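Local coordinates for protein lactococcus lactis MG1363 DpsA (Lactococcus lactis, PDB 1ZS3) that probably protects DNA under oxidative stress as a Dps-type dodecamer of ferritin-like subunits, and binds DNA with the help of an N-terminal helix, at residues Y51-L61 with K107-F118. Numbering follows the deposited sequence.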
ATOM      1  N   TYR A  51      30.210  14.308  -1.018  1.00 46.81           N
ATOM      2  CA  TYR A  51      31.092  15.337  -0.385  1.00 46.42           C
ATOM      3  C   TYR A  51      30.446  16.701  -0.282  1.00 46.39           C
ATOM      4  O   TYR A  51      31.010  17.589   0.328  1.00 47.36           O
ATOM      5  CB  TYR A  51      32.438  15.484  -1.155  1.00 46.20           C
ATOM      6  CG  TYR A  51      33.427  14.347  -0.889  1.00 44.85           C
ATOM      7  CD1 TYR A  51      34.064  14.257   0.325  1.00 44.38           C
ATOM      8  CD2 TYR A  51      33.676  13.350  -1.841  1.00 44.78           C
ATOM      9  CE1 TYR A  51      34.950  13.241   0.597  1.00 45.05           C
ATOM     10  CE2 TYR A  51      34.555  12.317  -1.581  1.00 45.36           C
ATOM     11  CZ  TYR A  51      35.192  12.271  -0.349  1.00 45.73           C
ATOM     12  OH  TYR A  51      36.072  11.260  -0.054  1.00 48.15           O
ATOM     13  N   ALA A  52      29.304  16.898  -0.898  1.00 46.17           N
ATOM     14  CA  ALA A  52      28.578  18.146  -0.759  1.00 46.60           C
ATOM     15  C   ALA A  52      28.147  18.311   0.683  1.00 46.97           C
ATOM     16  O   ALA A  52      27.983  17.344   1.402  1.00 47.04           O
ATOM     17  CB  ALA A  52      27.389  18.191  -1.706  1.00 46.71           C
ATOM     18  N   LYS A  53      28.042  19.537   1.166  1.00 47.89           N
ATOM     19  CA  LYS A  53      27.771  19.773   2.587  1.00 48.77           C
ATOM     20  C   LYS A  53      26.266  19.629   2.917  1.00 48.30           C
ATOM     21  O   LYS A  53      25.876  18.745   3.708  1.00 48.46           O
ATOM     22  CB  LYS A  53      28.326  21.149   2.976  1.00 49.80           C
ATOM     23  CG  LYS A  53      29.799  21.452   2.553  1.00 52.44           C
ATOM     24  CD  LYS A  53      30.874  20.386   2.948  1.00 53.17           C
ATOM     25  CE  LYS A  53      32.256  20.713   2.320  1.00 54.46           C
ATOM     26  NZ  LYS A  53      32.772  19.676   1.330  1.00 54.78           N
ATOM     27  N   SER A  54      25.408  20.456   2.267  1.00 47.36           N
ATOM     28  CA  SER A  54      23.955  20.474   2.487  1.00 46.73           C
ATOM     29  C   SER A  54      23.399  19.108   2.241  1.00 46.37           C
ATOM     30  O   SER A  54      23.526  18.593   1.126  1.00 46.23           O
ATOM     31  CB  SER A  54      23.309  21.459   1.521  1.00 46.66           C
ATOM     32  OG  SER A  54      21.916  21.266   1.441  1.00 45.85           O
ATOM     33  N   PRO A  55      22.791  18.492   3.257  1.00 46.31           N
ATOM     34  CA  PRO A  55      22.283  17.127   3.080  1.00 45.90           C
ATOM     35  C   PRO A  55      21.079  17.117   2.101  1.00 45.92           C
ATOM     36  O   PRO A  55      20.786  16.072   1.558  1.00 46.41           O
ATOM     37  CB  PRO A  55      21.893  16.689   4.505  1.00 45.54           C
ATOM     38  CG  PRO A  55      21.672  17.941   5.267  1.00 45.84           C
ATOM     39  CD  PRO A  55      22.487  19.031   4.599  1.00 46.26           C
ATOM     40  N   VAL A  56      20.434  18.263   1.849  1.00 45.62           N
ATOM     41  CA  VAL A  56      19.359  18.362   0.857  1.00 45.71           C
ATOM     42  C   VAL A  56      19.938  18.197  -0.526  1.00 46.44           C
ATOM     43  O   VAL A  56      19.470  17.355  -1.284  1.00 47.13           O
ATOM     44  CB  VAL A  56      18.561  19.706   0.963  1.00 45.11           C
ATOM     45  CG1 VAL A  56      17.903  20.064  -0.317  1.00 44.22           C
ATOM     46  CG2 VAL A  56      17.507  19.616   2.047  1.00 45.30           C
ATOM     47  N   LYS A  57      20.999  18.930  -0.840  1.00 47.27           N
ATOM     48  CA  LYS A  57      21.668  18.790  -2.148  1.00 47.93           C
ATOM     49  C   LYS A  57      22.282  17.391  -2.331  1.00 48.02           C
ATOM     50  O   LYS A  57      22.298  16.867  -3.421  1.00 47.02           O
ATOM     51  CB  LYS A  57      22.684  19.910  -2.347  1.00 47.98           C
ATOM     52  CG  LYS A  57      22.113  21.283  -2.028  1.00 49.11           C
ATOM     53  CD  LYS A  57      23.008  22.385  -2.520  1.00 52.05           C
ATOM     54  CE  LYS A  57      22.249  23.733  -2.574  1.00 54.59           C
ATOM     55  NZ  LYS A  57      22.660  24.680  -1.480  1.00 56.50           N
ATOM     56  N   CYS A  58      22.712  16.756  -1.248  1.00 48.79           N
ATOM     57  CA  CYS A  58      23.204  15.388  -1.338  1.00 49.95           C
ATOM     58  C   CYS A  58      22.157  14.361  -1.729  1.00 50.70           C
ATOM     59  O   CYS A  58      22.500  13.441  -2.476  1.00 51.19           O
ATOM     60  CB  CYS A  58      23.877  14.940  -0.033  1.00 50.09           C
ATOM     61  SG  CYS A  58      25.455  15.754   0.283  1.00 51.13           S
ATOM     62  N   GLU A  59      20.936  14.466  -1.192  1.00 51.25           N
ATOM     63  CA  GLU A  59      19.858  13.518  -1.473  1.00 51.49           C
ATOM     64  C   GLU A  59      19.425  13.688  -2.919  1.00 50.14           C
ATOM     65  O   GLU A  59      19.193  12.704  -3.625  1.00 49.28           O
ATOM     66  CB  GLU A  59      18.684  13.767  -0.535  1.00 52.67           C
ATOM     67  CG  GLU A  59      17.737  12.560  -0.303  1.00 56.53           C
ATOM     68  CD  GLU A  59      16.305  12.962   0.153  1.00 59.92           C
ATOM     69  OE1 GLU A  59      15.498  13.521  -0.657  1.00 61.00           O
ATOM     70  OE2 GLU A  59      15.992  12.675   1.350  1.00 60.93           O
ATOM     71  N   TYR A  60      19.411  14.948  -3.364  1.00 48.63           N
ATOM     72  CA  TYR A  60      19.003  15.337  -4.703  1.00 47.98           C
ATOM     73  C   TYR A  60      19.998  14.869  -5.742  1.00 46.95           C
ATOM     74  O   TYR A  60      19.628  14.347  -6.794  1.00 46.68           O
ATOM     75  CB  TYR A  60      18.872  16.876  -4.798  1.00 48.53           C
ATOM     76  CG  TYR A  60      18.330  17.329  -6.108  1.00 53.50           C
ATOM     77  CD1 TYR A  60      17.283  16.618  -6.744  1.00 58.78           C
ATOM     78  CD2 TYR A  60      18.892  18.406  -6.775  1.00 56.70           C
ATOM     79  CE1 TYR A  60      16.780  16.999  -8.007  1.00 59.97           C
ATOM     80  CE2 TYR A  60      18.380  18.828  -8.063  1.00 59.55           C
ATOM     81  CZ  TYR A  60      17.318  18.103  -8.669  1.00 61.02           C
ATOM     82  OH  TYR A  60      16.787  18.453  -9.907  1.00 62.47           O
ATOM     83  N   LEU A  61      21.299  15.047  -5.483  1.00 45.65           N
ATOM     84  CA  LEU A  61      22.345  14.667  -6.426  1.00 44.34           C
ATOM     85  C   LEU A  61      22.428  13.166  -6.567  1.00 43.13           C
ATOM     86  O   LEU A  61      22.643  12.699  -7.655  1.00 42.75           O
ATOM     87  CB  LEU A  61      23.707  15.250  -6.032  1.00 44.46           C
ATOM     88  CG  LEU A  61      23.821  16.790  -6.039  1.00 45.69           C
ATOM     89  CD1 LEU A  61      25.069  17.189  -5.235  1.00 47.27           C
ATOM     90  CD2 LEU A  61      23.904  17.405  -7.417  1.00 46.48           C
ATOM     91  N   LYS A 107      35.961  17.126  -4.218  1.00 58.04           N
ATOM     92  CA  LYS A 107      35.529  16.926  -2.835  1.00 58.47           C
ATOM     93  C   LYS A 107      35.687  18.141  -1.940  1.00 59.23           C
ATOM     94  O   LYS A 107      34.991  18.314  -0.945  1.00 60.16           O
ATOM     95  CB  LYS A 107      36.196  15.691  -2.227  1.00 58.33           C
ATOM     96  CG  LYS A 107      37.703  15.690  -2.081  1.00 58.23           C
ATOM     97  CD  LYS A 107      38.244  14.281  -1.757  1.00 58.97           C
ATOM     98  CE  LYS A 107      38.789  13.545  -3.003  1.00 60.45           C
ATOM     99  NZ  LYS A 107      38.669  12.014  -3.038  1.00 60.47           N
ATOM    100  N   TYR A 108      36.561  19.071  -2.318  1.00 60.04           N
ATOM    101  CA  TYR A 108      36.803  20.313  -1.577  1.00 60.33           C
ATOM    102  C   TYR A 108      36.242  21.542  -2.268  1.00 60.34           C
ATOM    103  O   TYR A 108      36.452  22.654  -1.797  1.00 60.74           O
ATOM    104  CB  TYR A 108      38.319  20.535  -1.366  1.00 60.91           C
ATOM    105  CG  TYR A 108      39.048  19.367  -0.774  1.00 61.41           C
ATOM    106  CD1 TYR A 108      38.745  18.920   0.506  1.00 62.23           C
ATOM    107  CD2 TYR A 108      40.040  18.703  -1.497  1.00 61.76           C
ATOM    108  CE1 TYR A 108      39.400  17.839   1.059  1.00 63.57           C
ATOM    109  CE2 TYR A 108      40.702  17.626  -0.953  1.00 62.52           C
ATOM    110  CZ  TYR A 108      40.375  17.193   0.326  1.00 63.63           C
ATOM    111  OH  TYR A 108      41.023  16.114   0.881  1.00 66.15           O
ATOM    112  N   TRP A 109      35.593  21.362  -3.420  1.00 60.14           N
ATOM    113  CA  TRP A 109      34.835  22.437  -4.037  1.00 59.69           C
ATOM    114  C   TRP A 109      33.672  22.825  -3.154  1.00 58.70           C
ATOM    115  O   TRP A 109      33.244  22.068  -2.294  1.00 57.23           O
ATOM    116  CB  TRP A 109      34.265  22.011  -5.391  1.00 60.18           C
ATOM    117  CG  TRP A 109      35.231  21.861  -6.506  1.00 62.45           C
ATOM    118  CD1 TRP A 109      36.598  21.861  -6.425  1.00 63.12           C
ATOM    119  CD2 TRP A 109      34.919  21.655  -7.902  1.00 64.68           C
ATOM    120  NE1 TRP A 109      37.147  21.661  -7.682  1.00 64.26           N
ATOM    121  CE2 TRP A 109      36.124  21.551  -8.593  1.00 64.09           C
ATOM    122  CE3 TRP A 109      33.716  21.578  -8.620  1.00 65.51           C
ATOM    123  CZ2 TRP A 109      36.194  21.339  -9.991  1.00 63.96           C
ATOM    124  CZ3 TRP A 109      33.780  21.369 -10.004  1.00 65.43           C
ATOM    125  CH2 TRP A 109      34.997  21.273 -10.655  1.00 64.38           C
ATOM    126  N   THR A 110      33.123  23.998  -3.437  1.00 58.49           N
ATOM    127  CA  THR A 110      31.941  24.431  -2.762  1.00 57.95           C
ATOM    128  C   THR A 110      30.679  23.907  -3.480  1.00 57.04           C
ATOM    129  O   THR A 110      30.719  23.529  -4.660  1.00 57.04           O
ATOM    130  CB  THR A 110      31.999  25.940  -2.684  1.00 57.98           C
ATOM    131  OG1 THR A 110      31.169  26.366  -1.597  1.00 61.29           O
ATOM    132  CG2 THR A 110      31.374  26.613  -3.917  1.00 57.61           C
ATOM    133  N   ASP A 111      29.579  23.856  -2.731  1.00 56.37           N
ATOM    134  CA  ASP A 111      28.303  23.399  -3.232  1.00 54.86           C
ATOM    135  C   ASP A 111      27.848  24.194  -4.421  1.00 54.41           C
ATOM    136  O   ASP A 111      27.366  23.620  -5.381  1.00 53.73           O
ATOM    137  CB  ASP A 111      27.244  23.405  -2.123  1.00 53.89           C
ATOM    138  CG  ASP A 111      27.526  22.380  -1.061  1.00 53.38           C
ATOM    139  OD1 ASP A 111      26.733  22.318  -0.102  1.00 53.96           O
ATOM    140  OD2 ASP A 111      28.521  21.621  -1.097  1.00 51.51           O
ATOM    141  N   GLU A 112      27.979  25.519  -4.367  1.00 54.58           N
ATOM    142  CA  GLU A 112      27.613  26.369  -5.491  1.00 55.58           C
ATOM    143  C   GLU A 112      28.413  25.981  -6.729  1.00 55.47           C
ATOM    144  O   GLU A 112      27.895  25.953  -7.852  1.00 56.17           O
ATOM    145  CB  GLU A 112      27.787  27.859  -5.157  1.00 56.25           C
ATOM    146  CG  GLU A 112      26.929  28.361  -3.963  1.00 58.65           C
ATOM    147  CD  GLU A 112      27.376  27.898  -2.527  1.00 60.69           C
ATOM    148  OE1 GLU A 112      26.504  27.407  -1.747  1.00 61.39           O
ATOM    149  OE2 GLU A 112      28.572  28.007  -2.143  1.00 61.58           O
ATOM    150  N   ASP A 113      29.690  25.622  -6.548  1.00 54.68           N
ATOM    151  CA  ASP A 113      30.547  25.292  -7.691  1.00 54.08           C
ATOM    152  C   ASP A 113      30.276  23.881  -8.226  1.00 53.01           C
ATOM    153  O   ASP A 113      30.369  23.671  -9.421  1.00 52.54           O
ATOM    154  CB  ASP A 113      32.056  25.438  -7.370  1.00 54.43           C
ATOM    155  CG  ASP A 113      32.495  26.929  -7.123  1.00 53.70           C
ATOM    156  OD1 ASP A 113      32.058  27.810  -7.898  1.00 52.90           O
ATOM    157  OD2 ASP A 113      33.257  27.294  -6.203  1.00 52.17           O
ATOM    158  N   LEU A 114      29.969  22.915  -7.368  1.00 52.16           N
ATOM    159  CA  LEU A 114      29.597  21.591  -7.876  1.00 51.64           C
ATOM    160  C   LEU A 114      28.384  21.706  -8.774  1.00 51.20           C
ATOM    161  O   LEU A 114      28.349  21.137  -9.845  1.00 51.72           O
ATOM    162  CB  LEU A 114      29.299  20.661  -6.709  1.00 51.31           C
ATOM    163  CG  LEU A 114      30.551  20.269  -5.911  1.00 51.95           C
ATOM    164  CD1 LEU A 114      30.147  19.967  -4.506  1.00 52.83           C
ATOM    165  CD2 LEU A 114      31.205  19.051  -6.546  1.00 51.95           C
ATOM    166  N   LEU A 115      27.386  22.470  -8.337  1.00 50.81           N
ATOM    167  CA  LEU A 115      26.134  22.587  -9.091  1.00 50.40           C
ATOM    168  C   LEU A 115      26.393  23.185 -10.425  1.00 50.55           C
ATOM    169  O   LEU A 115      25.898  22.689 -11.436  1.00 50.60           O
ATOM    170  CB  LEU A 115      25.115  23.421  -8.338  1.00 50.16           C
ATOM    171  CG  LEU A 115      24.103  22.524  -7.613  1.00 50.92           C
ATOM    172  CD1 LEU A 115      24.749  21.599  -6.608  1.00 51.50           C
ATOM    173  CD2 LEU A 115      23.064  23.353  -6.945  1.00 52.69           C
ATOM    174  N   GLU A 116      27.201  24.233 -10.433  1.00 50.74           N
ATOM    175  CA  GLU A 116      27.554  24.935 -11.662  1.00 50.93           C
ATOM    176  C   GLU A 116      28.290  24.039 -12.684  1.00 49.45           C
ATOM    177  O   GLU A 116      28.072  24.153 -13.885  1.00 49.69           O
ATOM    178  CB  GLU A 116      28.381  26.150 -11.300  1.00 52.22           C
ATOM    179  CG  GLU A 116      28.230  27.294 -12.287  1.00 55.19           C
ATOM    180  CD  GLU A 116      28.641  28.617 -11.685  1.00 58.38           C
ATOM    181  OE1 GLU A 116      27.739  29.389 -11.232  1.00 60.07           O
ATOM    182  OE2 GLU A 116      29.876  28.842 -11.633  1.00 60.78           O
ATOM    183  N   SER A 117      29.112  23.126 -12.200  1.00 47.49           N
ATOM    184  CA  SER A 117      29.790  22.178 -13.049  1.00 46.57           C
ATOM    185  C   SER A 117      28.834  21.181 -13.665  1.00 46.01           C
ATOM    186  O   SER A 117      29.086  20.708 -14.784  1.00 47.18           O
ATOM    187  CB  SER A 117      30.852  21.458 -12.259  1.00 46.70           C
ATOM    188  OG  SER A 117      30.322  20.329 -11.604  1.00 46.73           O
ATOM    189  N   PHE A 118      27.733  20.878 -12.968  1.00 44.11           N
ATOM    190  CA  PHE A 118      26.752  19.950 -13.497  1.00 41.19           C
ATOM    191  C   PHE A 118      25.851  20.609 -14.491  1.00 40.23           C
ATOM    192  O   PHE A 118      25.356  19.916 -15.355  1.00 38.14           O
ATOM    193  CB  PHE A 118      25.955  19.312 -12.375  1.00 40.21           C
ATOM    194  CG  PHE A 118      26.727  18.287 -11.617  1.00 37.81           C
ATOM    195  CD1 PHE A 118      27.292  17.220 -12.257  1.00 36.69           C
ATOM    196  CD2 PHE A 118      26.921  18.416 -10.270  1.00 36.89           C
ATOM    197  CE1 PHE A 118      28.009  16.270 -11.546  1.00 36.95           C
ATOM    198  CE2 PHE A 118      27.640  17.485  -9.559  1.00 37.09           C
ATOM    199  CZ  PHE A 118      28.193  16.416 -10.198  1.00 36.78           C
TER
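Asp111 grips the turn between helices 27-51 and 55-81 at one end of the ferritin-like four-helix bundle characteristic of Dps subunits. Its carboxylate takes two successive amides there in a forked arrangement: Lys53 N reaches OD2 of Asp111 at 3.1 Å, and Ser54 N reaches OD1 of Asp111 at 3.3 Å in a nearly straight bond (173°). Both oxygens use their syn lone pairs, which fixes the rotation of the carboxylate in the first turn of helix 111-138. Ahead of the turn, Lys107 CB sits 3.4 Å from the centroid of the Tyr51 ring, a CH-pi contact over one face. The two side chains run alongside each other toward a neighbouring subunit, whose Val86 O accepts a hydrogen bond from Tyr51 OH and whose Glu92 forms a salt bridge with Lys107 NZ. An alanine in place of Tyr51 would probably leave the Lys107 chain without its aromatic support and that Val86 O without this donor. Deeper in the bundle the helices meet through apolar side chains, Leu61 CD2 lying 4.3 Å from Phe118 CD2 and touching Leu115 CD1, with Ala48 and Leu162 of the flanking helices packed around them. On the more open side, Lys57 NZ stays 4.9 Å from Asp111 OD1, too far for a salt bridge. The Lys53 chain, bent at chi2 (-52°), folds back over its own turn, its NZ giving a 2.9 Å hydrogen bond to Tyr51 O.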